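Local coordinates for probable enoyl-CoA hydratase/isomerase (Mycobacterium abscessus, PDB 3SWX), which probably catalyses hydration or double-bond isomerisation of enoyl-CoA thioesters, at residues B[48-54]-B[99-104]. Residues are numbered along the deposited sequence; the frame is centred on the assembly and turned at random.
Sequences YETDTDL and RQLSKP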
loop_
_atom_site.group_PDB
_atom_site.type_symbol
_atom_site.label_atom_id
_atom_site.label_comp_id
_atom_site.label_asym_id
_atom_site.label_seq_id
_atom_site.Cartn_x
_atom_site.Cartn_y
_atom_site.Cartn_z
ATOM N N TYR B 48 -23.726 5.107 -17.248
ATOM C CA TYR B 48 -23.146 3.774 -17.090
ATOM C C TYR B 48 -23.647 3.136 -15.787
ATOM O O TYR B 48 -24.122 1.993 -15.768
ATOM C CB TYR B 48 -21.603 3.850 -17.155
ATOM C CG TYR B 48 -20.884 2.602 -16.697
ATOM C CD1 TYR B 48 -21.187 1.357 -17.244
ATOM C CD2 TYR B 48 -19.881 2.669 -15.717
ATOM C CE1 TYR B 48 -20.537 0.205 -16.816
ATOM C CE2 TYR B 48 -19.226 1.525 -15.278
ATOM C CZ TYR B 48 -19.553 0.290 -15.842
ATOM O OH TYR B 48 -18.904 -0.852 -15.432
ATOM N N GLU B 49 -23.551 3.913 -14.716
ATOM C CA GLU B 49 -23.919 3.493 -13.365
ATOM C C GLU B 49 -25.316 2.893 -13.293
ATOM O O GLU B 49 -25.519 1.873 -12.662
ATOM C CB GLU B 49 -23.821 4.703 -12.401
ATOM C CG GLU B 49 -24.257 4.431 -10.962
ATOM C CD GLU B 49 -23.255 3.591 -10.191
ATOM O OE1 GLU B 49 -22.141 3.382 -10.699
ATOM O OE2 GLU B 49 -23.585 3.151 -9.070
ATOM N N THR B 50 -26.283 3.513 -13.953
ATOM C CA THR B 50 -27.666 3.047 -13.866
ATOM C C THR B 50 -28.112 2.058 -14.971
ATOM O O THR B 50 -29.210 1.495 -14.896
ATOM C CB THR B 50 -28.600 4.252 -13.841
ATOM O OG1 THR B 50 -28.356 5.054 -14.995
ATOM C CG2 THR B 50 -28.329 5.093 -12.588
ATOM N N ASP B 51 -27.280 1.839 -15.984
ATOM C CA ASP B 51 -27.617 0.889 -17.030
ATOM C C ASP B 51 -27.271 -0.554 -16.646
ATOM O O ASP B 51 -26.101 -0.965 -16.701
ATOM C CB ASP B 51 -26.881 1.250 -18.311
ATOM C CG ASP B 51 -27.385 0.466 -19.498
ATOM O OD1 ASP B 51 -27.314 0.988 -20.624
ATOM O OD2 ASP B 51 -27.884 -0.658 -19.298
ATOM N N THR B 52 -28.287 -1.348 -16.330
ATOM C CA THR B 52 -28.057 -2.708 -15.848
ATOM C C THR B 52 -27.574 -3.686 -16.948
ATOM O O THR B 52 -27.177 -4.823 -16.645
ATOM C CB THR B 52 -29.325 -3.271 -15.206
ATOM O OG1 THR B 52 -30.348 -3.324 -16.193
ATOM C CG2 THR B 52 -29.798 -2.389 -14.031
ATOM N N ASP B 53 -27.613 -3.267 -18.213
ATOM C CA ASP B 53 -27.070 -4.092 -19.294
ATOM C C ASP B 53 -25.537 -4.019 -19.346
ATOM O O ASP B 53 -24.904 -4.831 -20.026
ATOM C CB ASP B 53 -27.606 -3.645 -20.658
ATOM C CG ASP B 53 -29.043 -4.050 -20.897
ATOM O OD1 ASP B 53 -29.581 -4.905 -20.155
ATOM O OD2 ASP B 53 -29.633 -3.507 -21.856
ATOM N N LEU B 54 -24.941 -3.055 -18.652
ATOM C CA LEU B 54 -23.502 -2.840 -18.746
ATOM C C LEU B 54 -22.792 -3.385 -17.515
ATOM O O LEU B 54 -23.219 -3.154 -16.389
ATOM C CB LEU B 54 -23.200 -1.363 -18.972
ATOM C CG LEU B 54 -23.809 -0.810 -20.267
ATOM C CD1 LEU B 54 -23.610 0.718 -20.371
ATOM C CD2 LEU B 54 -23.249 -1.526 -21.528
ATOM N N ARG B 99 -19.003 10.087 -3.809
ATOM C CA ARG B 99 -19.695 9.074 -4.586
ATOM C C ARG B 99 -18.744 8.373 -5.552
ATOM O O ARG B 99 -17.980 9.023 -6.262
ATOM C CB ARG B 99 -20.834 9.748 -5.356
ATOM C CG ARG B 99 -21.803 8.792 -6.036
ATOM C CD ARG B 99 -22.943 9.573 -6.690
ATOM N NE ARG B 99 -23.797 8.718 -7.507
ATOM C CZ ARG B 99 -24.515 9.146 -8.546
ATOM N NH1 ARG B 99 -24.465 10.427 -8.930
ATOM N NH2 ARG B 99 -25.277 8.292 -9.225
ATOM N N GLN B 100 -18.806 7.052 -5.580
ATOM C CA GLN B 100 -18.012 6.264 -6.501
ATOM C C GLN B 100 -18.863 5.302 -7.339
ATOM O O GLN B 100 -19.983 4.926 -6.951
ATOM C CB GLN B 100 -16.955 5.470 -5.731
ATOM C CG GLN B 100 -15.898 6.333 -5.112
ATOM C CD GLN B 100 -15.936 6.315 -3.628
ATOM O OE1 GLN B 100 -16.908 6.780 -2.991
ATOM N NE2 GLN B 100 -14.866 5.779 -3.038
ATOM N N LEU B 101 -18.298 4.891 -8.473
ATOM C CA LEU B 101 -18.934 3.908 -9.365
ATOM C C LEU B 101 -19.137 2.541 -8.704
ATOM O O LEU B 101 -18.248 2.034 -8.004
ATOM C CB LEU B 101 -18.109 3.725 -10.640
ATOM C CG LEU B 101 -18.090 4.919 -11.598
ATOM C CD1 LEU B 101 -17.159 4.637 -12.781
ATOM C CD2 LEU B 101 -19.536 5.241 -12.067
ATOM N N SER B 102 -20.298 1.948 -8.968
ATOM C CA SER B 102 -20.682 0.642 -8.413
ATOM C C SER B 102 -20.185 -0.489 -9.265
ATOM O O SER B 102 -20.253 -1.644 -8.858
ATOM C CB SER B 102 -22.215 0.513 -8.352
ATOM O OG SER B 102 -22.750 1.434 -7.427
ATOM N N LYS B 103 -19.718 -0.152 -10.462
ATOM C CA LYS B 103 -19.279 -1.146 -11.431
ATOM C C LYS B 103 -17.916 -0.750 -11.979
ATOM O O LYS B 103 -17.495 0.416 -11.840
ATOM C CB LYS B 103 -20.297 -1.283 -12.561
ATOM C CG LYS B 103 -21.664 -1.683 -12.088
ATOM C CD LYS B 103 -22.607 -1.859 -13.238
ATOM C CE LYS B 103 -23.006 -0.545 -13.873
ATOM N NZ LYS B 103 -24.076 -0.777 -14.884
ATOM N N PRO B 104 -17.222 -1.715 -12.605
ATOM C CA PRO B 104 -15.811 -1.520 -12.938
ATOM C C PRO B 104 -15.543 -0.463 -13.998
ATOM O O PRO B 104 -16.337 -0.291 -14.920
ATOM C CB PRO B 104 -15.370 -2.907 -13.404
ATOM C CG PRO B 104 -16.316 -3.845 -12.746
ATOM C CD PRO B 104 -17.623 -3.122 -12.786
HETATM O O HOH W 1 -26.161 -1.219 -13.131
#
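Glu49, in the last turn of helix 35-50, comes nearest to the irregular segment 99-104 at Leu101, their CA atoms 6.4 Å apart; beyond Thr50 the chain leaves the helix and makes a type I turn from Asp51 to Leu54. Lys103 reaches into the C-terminal end of the helix and the turn after it. Bent at chi3 (-72°), its chain lays CE over one face of the Tyr48 ring, a CH-pi contact 4.2 Å from the centroid, and brings NZ among backbone carbonyls. NZ donates to Tyr48 O and Leu54 O, both at 2.9 Å, and to a water that in turn donates to Glu49 O. Tyr48 O also accepts from Asp51 N, on the opposite face of its plane. Placed at the C-terminal carbonyls, the ammonium would be expected to offset the negative end of the helix dipole. The Glu49 carboxylate grips Ser102 with two syn lone pairs: Ser102 N meets OE1 at 2.9 Å, almost straight (177°), and Ser102 OG meets OE2 at 2.5 Å. Tyr48 OH donates in the carbonyl plane to Pro104 O, 2.7 Å away. The contact thus ties the helix end to the lead-in of strand 105-109 in the crotonase-like fold, with Tyr48 and Leu54 resting on Leu20 of strand 19-24 and Pro104 packing against helix 209-225.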